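Local structure of protease Do-like 1, chloroplastic (3QO6) at residues T27-Y32 / N136-H142; K229-I234 / L330-D335; V250-V255 / L282-I286. The protein acts as a thylakoid serine protease of the chloroplast that is required at high temperature, can degrade beta-casein and may degrade damaged proteins. All blocks are in the same frame, centred on the assembly; numbering follows the deposited sequence.

In the fold
Along the chain, contact 1 closes before contact 2 opens, and contact 3 is nested inside the loop that contact 2 closes. Contact 1 lies in the protease part, where the first strand of the six-stranded barrel (30-40) meets the loop between strands 130-135 and 143-157 of the second sheet. Contacts 2 and 3 share the PDZ sheet, with centres about 23 Å apart: contact 2 pairs strands 233-234 and 326-332, contact 3 pairs 253-257 and 285-289. Contact 1 lies about 34 Å from contact 2 and about 47 Å from contact 3, centre to centre, across the chain's centre. Residues 229-234 lead from the protease part to the PDZ part after helix 214-227.

Contact 1: residues T27-Y32 / N136-H142; sequences TPSVVY and NPFGLDH
Thr27 faces His142 at a CA separation of 6.7 Å and Tyr32 faces Asn136 at 7.0 Å, where a segment passing from a 3-10 turn into a strand lies against the loop 136-142 without a backbone hydrogen bond between the two. The His142 ring dominates at the turn. Its ND1 donates to Thr27 OG1 in a very short hydrogen bond, doubtful in detail. Val30 covers one face, its CB 4.1 Å from the centroid of the His142 ring in a CH-pi contact. The strand is in the six-stranded barrel and the loop joins strands 130-135 and 143-157 of the second sheet, so the contact links the two barrels of the trypsin-like fold. Farther along, CG of Tyr32 stands opposite the backbone N (chi1 -165°), which brings ring atom CD1 to 3.6 Å from Asn136 CG, with ring and amide planes 25° apart. Asp141 OD1 meets the ring edge, 3.6 Å from Tyr32 CD1. The amide is oriented from within the loop: Asn136 OD1 accepts His142 N at 2.7 Å. Tyr32 OH bonds to Ser54 OG, and the Asn136 side chain lies about 9 Å from that of Ser180, the predicted nucleophile.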
loop_
_atom_site.group_PDB
_atom_site.type_symbol
_atom_site.label_atom_id
_atom_site.label_comp_id
_atom_site.label_asym_id
_atom_site.label_seq_id
_atom_site.Cartn_x
_atom_site.Cartn_y
_atom_site.Cartn_z
ATOM N N THR B 27 17.820 -1.804 -38.989
ATOM C CA THR B 27 16.453 -1.893 -38.466
ATOM C C THR B 27 15.642 -2.939 -39.225
ATOM O O THR B 27 14.756 -3.559 -38.656
ATOM C CB THR B 27 15.708 -0.520 -38.470
ATOM O OG1 THR B 27 14.420 -0.679 -37.862
ATOM C CG2 THR B 27 15.519 0.005 -39.852
ATOM N N PRO B 28 15.945 -3.159 -40.522
ATOM C CA PRO B 28 15.198 -4.162 -41.287
ATOM C C PRO B 28 15.339 -5.558 -40.694
ATOM O O PRO B 28 14.405 -6.347 -40.756
ATOM C CB PRO B 28 15.812 -4.057 -42.671
ATOM C CG PRO B 28 16.114 -2.600 -42.772
ATOM C CD PRO B 28 16.780 -2.355 -41.434
ATOM N N SER B 29 16.494 -5.863 -40.111
ATOM C CA SER B 29 16.700 -7.170 -39.496
ATOM C C SER B 29 15.938 -7.365 -38.188
ATOM O O SER B 29 15.870 -8.479 -37.661
ATOM C CB SER B 29 18.177 -7.394 -39.189
ATOM O OG SER B 29 18.939 -7.419 -40.365
ATOM N N VAL B 30 15.367 -6.302 -37.645
ATOM C CA VAL B 30 14.686 -6.441 -36.357
ATOM C C VAL B 30 13.213 -6.722 -36.559
ATOM O O VAL B 30 12.630 -6.230 -37.512
ATOM C CB VAL B 30 14.933 -5.154 -35.441
ATOM C CG1 VAL B 30 14.131 -5.220 -34.170
ATOM C CG2 VAL B 30 16.419 -5.068 -35.070
ATOM N N VAL B 31 12.624 -7.519 -35.665
ATOM C CA VAL B 31 11.208 -7.872 -35.758
ATOM C C VAL B 31 10.460 -7.686 -34.434
ATOM O O VAL B 31 11.092 -7.646 -33.362
ATOM C CB VAL B 31 11.021 -9.357 -36.205
ATOM C CG1 VAL B 31 11.873 -9.628 -37.440
ATOM C CG2 VAL B 31 11.368 -10.328 -35.047
ATOM N N TYR B 32 9.123 -7.578 -34.523
ATOM C CA TYR B 32 8.253 -7.428 -33.358
ATOM C C TYR B 32 7.631 -8.823 -33.089
ATOM O O TYR B 32 7.233 -9.502 -34.014
ATOM C CB TYR B 32 7.184 -6.377 -33.678
ATOM C CG TYR B 32 6.402 -5.819 -32.485
ATOM C CD1 TYR B 32 6.358 -4.432 -32.237
ATOM C CD2 TYR B 32 5.652 -6.658 -31.645
ATOM C CE1 TYR B 32 5.580 -3.896 -31.183
ATOM C CE2 TYR B 32 4.875 -6.143 -30.593
ATOM C CZ TYR B 32 4.839 -4.763 -30.363
ATOM O OH TYR B 32 4.082 -4.264 -29.312
ATOM N N ASN B 136 11.564 -2.927 -28.987
ATOM C CA ASN B 136 10.203 -2.385 -28.906
ATOM C C ASN B 136 9.725 -2.141 -27.476
ATOM O O ASN B 136 8.782 -2.776 -27.010
ATOM C CB ASN B 136 9.201 -3.324 -29.582
ATOM C CG ASN B 136 9.633 -3.733 -30.972
ATOM O OD1 ASN B 136 9.784 -2.895 -31.857
ATOM N ND2 ASN B 136 9.847 -5.034 -31.167
ATOM N N PRO B 137 10.374 -1.219 -26.752
ATOM C CA PRO B 137 9.938 -0.949 -25.381
ATOM C C PRO B 137 8.573 -0.285 -25.399
ATOM O O PRO B 137 8.295 0.557 -26.255
ATOM C CB PRO B 137 11.016 -0.006 -24.864
ATOM C CG PRO B 137 11.432 0.750 -26.136
ATOM C CD PRO B 137 11.524 -0.369 -27.129
ATOM N N PHE B 138 7.705 -0.667 -24.477
ATOM C CA PHE B 138 6.384 -0.049 -24.432
ATOM C C PHE B 138 5.671 -0.055 -25.779
ATOM O O PHE B 138 4.853 0.825 -26.044
ATOM C CB PHE B 138 6.512 1.400 -23.952
ATOM C CG PHE B 138 7.303 1.539 -22.685
ATOM C CD1 PHE B 138 8.389 2.411 -22.617
ATOM C CD2 PHE B 138 6.993 0.768 -21.574
ATOM C CE1 PHE B 138 9.165 2.513 -21.456
ATOM C CE2 PHE B 138 7.763 0.860 -20.398
ATOM C CZ PHE B 138 8.850 1.738 -20.348
ATOM N N GLY B 139 5.993 -1.022 -26.633
ATOM C CA GLY B 139 5.362 -1.114 -27.936
ATOM C C GLY B 139 5.816 -0.129 -28.994
ATOM O O GLY B 139 5.249 -0.102 -30.095
ATOM N N LEU B 140 6.822 0.687 -28.685
ATOM C CA LEU B 140 7.332 1.655 -29.652
ATOM C C LEU B 140 8.241 0.881 -30.611
ATOM O O LEU B 140 9.373 0.550 -30.311
ATOM C CB LEU B 140 8.069 2.770 -28.909
ATOM C CG LEU B 140 7.125 3.553 -27.975
ATOM C CD1 LEU B 140 7.915 4.304 -26.914
ATOM C CD2 LEU B 140 6.280 4.520 -28.804
ATOM N N ASP B 141 7.680 0.567 -31.768
ATOM C CA ASP B 141 8.313 -0.219 -32.829
ATOM C C ASP B 141 9.723 0.176 -33.289
ATOM O O ASP B 141 9.930 1.272 -33.781
ATOM C CB ASP B 141 7.356 -0.239 -34.043
ATOM C CG ASP B 141 7.775 -1.234 -35.133
ATOM O OD1 ASP B 141 7.617 -2.470 -34.940
ATOM O OD2 ASP B 141 8.259 -0.775 -36.197
ATOM N N HIS B 142 10.692 -0.729 -33.130
ATOM C CA HIS B 142 12.057 -0.472 -33.614
ATOM C C HIS B 142 12.716 0.776 -33.032
ATOM O O HIS B 142 13.297 1.595 -33.751
ATOM C CB HIS B 142 12.060 -0.375 -35.164
ATOM C CG HIS B 142 11.853 -1.691 -35.867
ATOM N ND1 HIS B 142 12.672 -2.123 -36.891
ATOM C CD2 HIS B 142 10.942 -2.678 -35.675
ATOM C CE1 HIS B 142 12.279 -3.318 -37.295
ATOM N NE2 HIS B 142 11.233 -3.677 -36.573
#

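Contact 2: residues K229-I234 / L330-D335; sequences KVTRPI and LEPKPD
Ile234 and Glu331 form an antiparallel hydrogen-bonded pair, with Ile234 N donating to Glu331 O at 3.0 Å; the return bond from Glu331 N to Ile234 O is weak. One residue on, Pro233 and Pro332 make the non-hydrogen-bonded pair, and neither proline nitrogen carries a proton. The ladder resumes with Lys333 N, which donates to Arg232 O at 3.3 Å. Side chains then close round this short ribbon. With CG1 of Ile234 between backbone N and carbonyl carbon (chi1 69°), CG2 stands anti to the carbonyl carbon and meets Lys333 CB at 3.4 Å, while Ile234 CD1 touches Pro334 CD at 3.8 Å. The Ile234 and Lys333 side chains cross at about a right angle. Beside Ile234, Pro233 CB packs on Leu330 CD2 at 3.6 Å, and Thr231 CG2 lies alongside Pro332 CB, the two side chains pointing the same way.

At the far end, Lys229 and Asp335 approach from opposite directions, but their ion pair is long, 3.6 Å from Lys229 NZ to Asp335 OD2. The ammonium has a closer partner within its own segment, Thr231 OG1 at 2.7 Å, reached through a bend at chi4 (-87°). Two other charges are engaged elsewhere: Glu331 with Lys266, and Arg232 with Asp97 of the protease part. Residues 229-234 follow helix 214-227, where Ile220 meets Arg232, and their antiparallel pairing joins the first strand of the PDZ sheet, 233-234, to its last, 326-332, whose other neighbour in the sheet is strand 312-318.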
loop_
_atom_site.group_PDB
_atom_site.type_symbol
_atom_site.label_atom_id
_atom_site.label_comp_id
_atom_site.label_asym_id
_atom_site.label_seq_id
_atom_site.Cartn_x
_atom_site.Cartn_y
_atom_site.Cartn_z
ATOM N N LYS B 229 17.300 -28.583 -29.465
ATOM C CA LYS B 229 17.489 -28.725 -28.028
ATOM C C LYS B 229 18.968 -28.521 -27.809
ATOM O O LYS B 229 19.746 -28.605 -28.754
ATOM C CB LYS B 229 17.060 -30.139 -27.583
ATOM C CG LYS B 229 17.882 -30.793 -26.446
ATOM C CD LYS B 229 17.144 -32.020 -25.853
ATOM C CE LYS B 229 17.794 -32.574 -24.544
ATOM N NZ LYS B 229 18.925 -33.599 -24.668
ATOM N N VAL B 230 19.357 -28.221 -26.579
ATOM C CA VAL B 230 20.761 -28.046 -26.252
ATOM C C VAL B 230 20.982 -29.042 -25.151
ATOM O O VAL B 230 20.171 -29.138 -24.238
ATOM C CB VAL B 230 21.071 -26.629 -25.741
ATOM C CG1 VAL B 230 22.324 -26.640 -24.922
ATOM C CG2 VAL B 230 21.295 -25.704 -26.910
ATOM N N THR B 231 22.057 -29.806 -25.224
ATOM C CA THR B 231 22.258 -30.794 -24.180
ATOM C C THR B 231 23.320 -30.347 -23.207
ATOM O O THR B 231 24.498 -30.147 -23.567
ATOM C CB THR B 231 22.581 -32.184 -24.784
ATOM O OG1 THR B 231 21.397 -32.698 -25.404
ATOM C CG2 THR B 231 23.047 -33.157 -23.710
ATOM N N ARG B 232 22.882 -30.190 -21.962
ATOM C CA ARG B 232 23.747 -29.721 -20.897
ATOM C C ARG B 232 23.963 -30.751 -19.803
ATOM O O ARG B 232 23.041 -31.435 -19.356
ATOM C CB ARG B 232 23.152 -28.432 -20.312
ATOM C CG ARG B 232 22.941 -27.291 -21.337
ATOM C CD ARG B 232 22.198 -26.130 -20.698
ATOM N NE ARG B 232 22.369 -24.880 -21.429
ATOM C CZ ARG B 232 23.547 -24.411 -21.837
ATOM N NH1 ARG B 232 24.663 -25.095 -21.593
ATOM N NH2 ARG B 232 23.618 -23.249 -22.473
ATOM N N PRO B 233 25.198 -30.842 -19.321
ATOM C CA PRO B 233 25.613 -31.782 -18.268
ATOM C C PRO B 233 25.070 -31.485 -16.869
ATOM O O PRO B 233 24.790 -30.344 -16.544
ATOM C CB PRO B 233 27.128 -31.658 -18.297
ATOM C CG PRO B 233 27.295 -30.142 -18.576
ATOM C CD PRO B 233 26.275 -29.890 -19.661
ATOM N N ILE B 234 24.932 -32.517 -16.046
ATOM C CA ILE B 234 24.497 -32.322 -14.678
ATOM C C ILE B 234 25.253 -33.237 -13.759
ATOM O O ILE B 234 25.698 -34.297 -14.181
ATOM C CB ILE B 234 23.029 -32.609 -14.469
ATOM C CG1 ILE B 234 22.769 -34.104 -14.623
ATOM C CG2 ILE B 234 22.225 -31.770 -15.403
ATOM C CD1 ILE B 234 21.369 -34.493 -14.156
ATOM N N LEU B 330 29.555 -36.640 -15.654
ATOM C CA LEU B 330 28.343 -35.899 -15.919
ATOM C C LEU B 330 27.461 -36.464 -17.015
ATOM O O LEU B 330 27.929 -36.746 -18.114
ATOM C CB LEU B 330 28.697 -34.436 -16.223
ATOM C CG LEU B 330 29.346 -33.649 -15.081
ATOM C CD1 LEU B 330 30.817 -33.819 -15.140
ATOM C CD2 LEU B 330 29.015 -32.194 -15.219
ATOM N N GLU B 331 26.177 -36.617 -16.711
ATOM C CA GLU B 331 25.207 -37.127 -17.673
ATOM C C GLU B 331 24.236 -36.030 -18.059
ATOM O O GLU B 331 24.029 -35.076 -17.307
ATOM C CB GLU B 331 24.399 -38.263 -17.067
ATOM C CG GLU B 331 25.235 -39.382 -16.532
ATOM C CD GLU B 331 24.449 -40.242 -15.574
ATOM O OE1 GLU B 331 25.036 -41.174 -14.994
ATOM O OE2 GLU B 331 23.238 -39.980 -15.398
ATOM N N PRO B 332 23.605 -36.162 -19.235
ATOM C CA PRO B 332 22.643 -35.151 -19.677
ATOM C C PRO B 332 21.505 -35.017 -18.685
ATOM O O PRO B 332 21.140 -35.977 -18.019
ATOM C CB PRO B 332 22.171 -35.682 -21.035
ATOM C CG PRO B 332 22.341 -37.159 -20.905
ATOM C CD PRO B 332 23.675 -37.272 -20.198
ATOM N N LYS B 333 20.953 -33.814 -18.590
ATOM C CA LYS B 333 19.842 -33.527 -17.690
ATOM C C LYS B 333 18.610 -34.217 -18.281
ATOM O O LYS B 333 18.341 -34.056 -19.476
ATOM C CB LYS B 333 19.652 -32.006 -17.640
ATOM C CG LYS B 333 18.428 -31.462 -16.904
ATOM C CD LYS B 333 18.127 -30.050 -17.442
ATOM C CE LYS B 333 16.872 -29.392 -16.852
ATOM N NZ LYS B 333 17.039 -29.033 -15.414
ATOM N N PRO B 334 17.859 -35.002 -17.463
ATOM C CA PRO B 334 16.660 -35.710 -17.916
ATOM C C PRO B 334 15.739 -34.766 -18.620
ATOM O O PRO B 334 15.584 -33.635 -18.199
ATOM C CB PRO B 334 16.048 -36.234 -16.629
ATOM C CG PRO B 334 17.230 -36.494 -15.775
ATOM C CD PRO B 334 18.102 -35.271 -16.036
ATOM N N ASP B 335 15.142 -35.246 -19.703
ATOM C CA ASP B 335 14.231 -34.477 -20.525
ATOM C C ASP B 335 12.841 -34.470 -19.933
ATOM O O ASP B 335 12.611 -35.026 -18.866
ATOM C CB ASP B 335 14.172 -35.087 -21.921
ATOM C CG ASP B 335 14.441 -34.071 -23.010
ATOM O OD1 ASP B 335 13.599 -33.163 -23.215
ATOM O OD2 ASP B 335 15.503 -34.183 -23.662
#

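Contact 3: residues V250-V255 / L282-I286; sequences VSGVLV and LGDII
Val253 O is held by two donors of the facing strand: Ile286 N makes a hydrogen bond of 2.7 Å, and Ile285 CA adds a CA-H...O contact at 3.2 Å. The reciprocal acceptor, Ile286 O, is gripped in the same manner. Val253 N reaches it at 2.8 Å, and Gly252 CA comes to 3.2 Å; having no side chain, Gly252 can lie this near the carbonyl. Val253 and Ile286 are therefore an antiparallel hydrogen-bonded pair, followed by the non-hydrogen-bonded pair Leu254 and Ile285. The third bond, from Val255 N to Asp284 O at 2.9 Å, extends the pairing to Asp284, one residue before the start of strand 285-289.

Side chains alternate between the two faces of the ribbon. On the face of Val253 and Ile286, the CD1 end of Ile286 meets Val255 CG1 at 3.8 Å, the two side chains crossing at about a right angle, and Ile286 also touches Ile237. On the face of Leu254 and Ile285, CG2 of Ile285, opposite the backbone N because CG1 has chi1 -61°, meets Val250 CG1 at 4.1 Å. Farther along this face, Leu254 CD1 abuts Leu282 CD1 at 3.7 Å, again at about a right angle.

The Asp284 carboxylate is engaged beyond the ribbon: OD2 accepts Gln270 N and pairs with Arg319, which would be expected to stabilise its charge. Ile285 also packs on Arg279 of a neighbouring subunit. Strand 253-257 runs between 238-239 and 285-289, and the latter continues to 312-318, the curled antiparallel sheet of a PDZ domain, consistent with the circularly permuted form of HtrA-type proteases.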
loop_
_atom_site.group_PDB
_atom_site.type_symbol
_atom_site.label_atom_id
_atom_site.label_comp_id
_atom_site.label_asym_id
_atom_site.label_seq_id
_atom_site.Cartn_x
_atom_site.Cartn_y
_atom_site.Cartn_z
ATOM N N VAL B 250 29.286 -23.128 6.833
ATOM C CA VAL B 250 29.510 -23.993 5.680
ATOM C C VAL B 250 30.404 -23.311 4.639
ATOM O O VAL B 250 30.020 -22.315 4.029
ATOM C CB VAL B 250 28.162 -24.361 5.026
ATOM C CG1 VAL B 250 28.392 -25.183 3.775
ATOM C CG2 VAL B 250 27.304 -25.125 6.015
ATOM N N SER B 251 31.593 -23.859 4.434
ATOM C CA SER B 251 32.535 -23.289 3.479
ATOM C C SER B 251 32.061 -23.339 2.025
ATOM O O SER B 251 31.931 -22.296 1.381
ATOM C CB SER B 251 33.891 -23.992 3.601
ATOM O OG SER B 251 34.458 -23.776 4.891
ATOM N N GLY B 252 31.802 -24.542 1.515
ATOM C CA GLY B 252 31.359 -24.691 0.133
ATOM C C GLY B 252 29.866 -24.890 -0.104
ATOM O O GLY B 252 29.045 -24.162 0.453
ATOM N N VAL B 253 29.512 -25.873 -0.934
ATOM C CA VAL B 253 28.107 -26.158 -1.254
ATOM C C VAL B 253 27.627 -27.425 -0.560
ATOM O O VAL B 253 28.213 -28.497 -0.732
ATOM C CB VAL B 253 27.892 -26.368 -2.774
ATOM C CG1 VAL B 253 26.422 -26.363 -3.094
ATOM C CG2 VAL B 253 28.594 -25.308 -3.550
ATOM N N LEU B 254 26.546 -27.310 0.199
ATOM C CA LEU B 254 25.983 -28.448 0.925
ATOM C C LEU B 254 25.065 -29.255 0.016
ATOM O O LEU B 254 24.024 -28.740 -0.400
ATOM C CB LEU B 254 25.166 -27.923 2.114
ATOM C CG LEU B 254 24.591 -28.840 3.193
ATOM C CD1 LEU B 254 23.703 -27.999 4.083
ATOM C CD2 LEU B 254 23.792 -29.969 2.609
ATOM N N VAL B 255 25.399 -30.503 -0.305
ATOM C CA VAL B 255 24.454 -31.221 -1.146
ATOM C C VAL B 255 23.324 -31.694 -0.242
ATOM O O VAL B 255 23.547 -32.276 0.810
ATOM C CB VAL B 255 25.072 -32.429 -1.982
ATOM C CG1 VAL B 255 26.562 -32.243 -2.219
ATOM C CG2 VAL B 255 24.739 -33.737 -1.359
ATOM N N LEU B 282 24.362 -33.491 8.029
ATOM C CA LEU B 282 24.806 -32.886 6.795
ATOM C C LEU B 282 25.291 -33.860 5.748
ATOM O O LEU B 282 26.066 -34.762 6.035
ATOM C CB LEU B 282 25.915 -31.873 7.068
ATOM C CG LEU B 282 25.486 -30.486 7.547
ATOM C CD1 LEU B 282 24.068 -30.199 7.070
ATOM C CD2 LEU B 282 25.554 -30.411 9.057
ATOM N N GLY B 283 24.828 -33.670 4.520
ATOM C CA GLY B 283 25.283 -34.521 3.444
ATOM C C GLY B 283 26.661 -33.987 3.114
ATOM O O GLY B 283 27.199 -33.156 3.859
ATOM N N ASP B 284 27.238 -34.436 2.005
ATOM C CA ASP B 284 28.564 -33.964 1.636
ATOM C C ASP B 284 28.584 -32.461 1.351
ATOM O O ASP B 284 27.563 -31.860 1.045
ATOM C CB ASP B 284 29.085 -34.730 0.408
ATOM C CG ASP B 284 29.195 -36.220 0.658
ATOM O OD1 ASP B 284 29.298 -36.613 1.837
ATOM O OD2 ASP B 284 29.183 -36.994 -0.323
ATOM N N ILE B 285 29.757 -31.859 1.467
ATOM C CA ILE B 285 29.900 -30.448 1.183
ATOM C C ILE B 285 30.960 -30.320 0.103
ATOM O O ILE B 285 32.096 -30.727 0.300
ATOM C CB ILE B 285 30.345 -29.661 2.409
ATOM C CG1 ILE B 285 29.319 -29.799 3.514
ATOM C CG2 ILE B 285 30.485 -28.212 2.053
ATOM C CD1 ILE B 285 29.798 -29.240 4.802
ATOM N N ILE B 286 30.580 -29.762 -1.039
ATOM C CA ILE B 286 31.506 -29.616 -2.139
ATOM C C ILE B 286 32.340 -28.382 -1.882
ATOM O O ILE B 286 31.804 -27.282 -1.739
ATOM C CB ILE B 286 30.749 -29.490 -3.467
ATOM C CG1 ILE B 286 29.793 -30.672 -3.607
ATOM C CG2 ILE B 286 31.728 -29.448 -4.637
ATOM C CD1 ILE B 286 28.844 -30.549 -4.761
#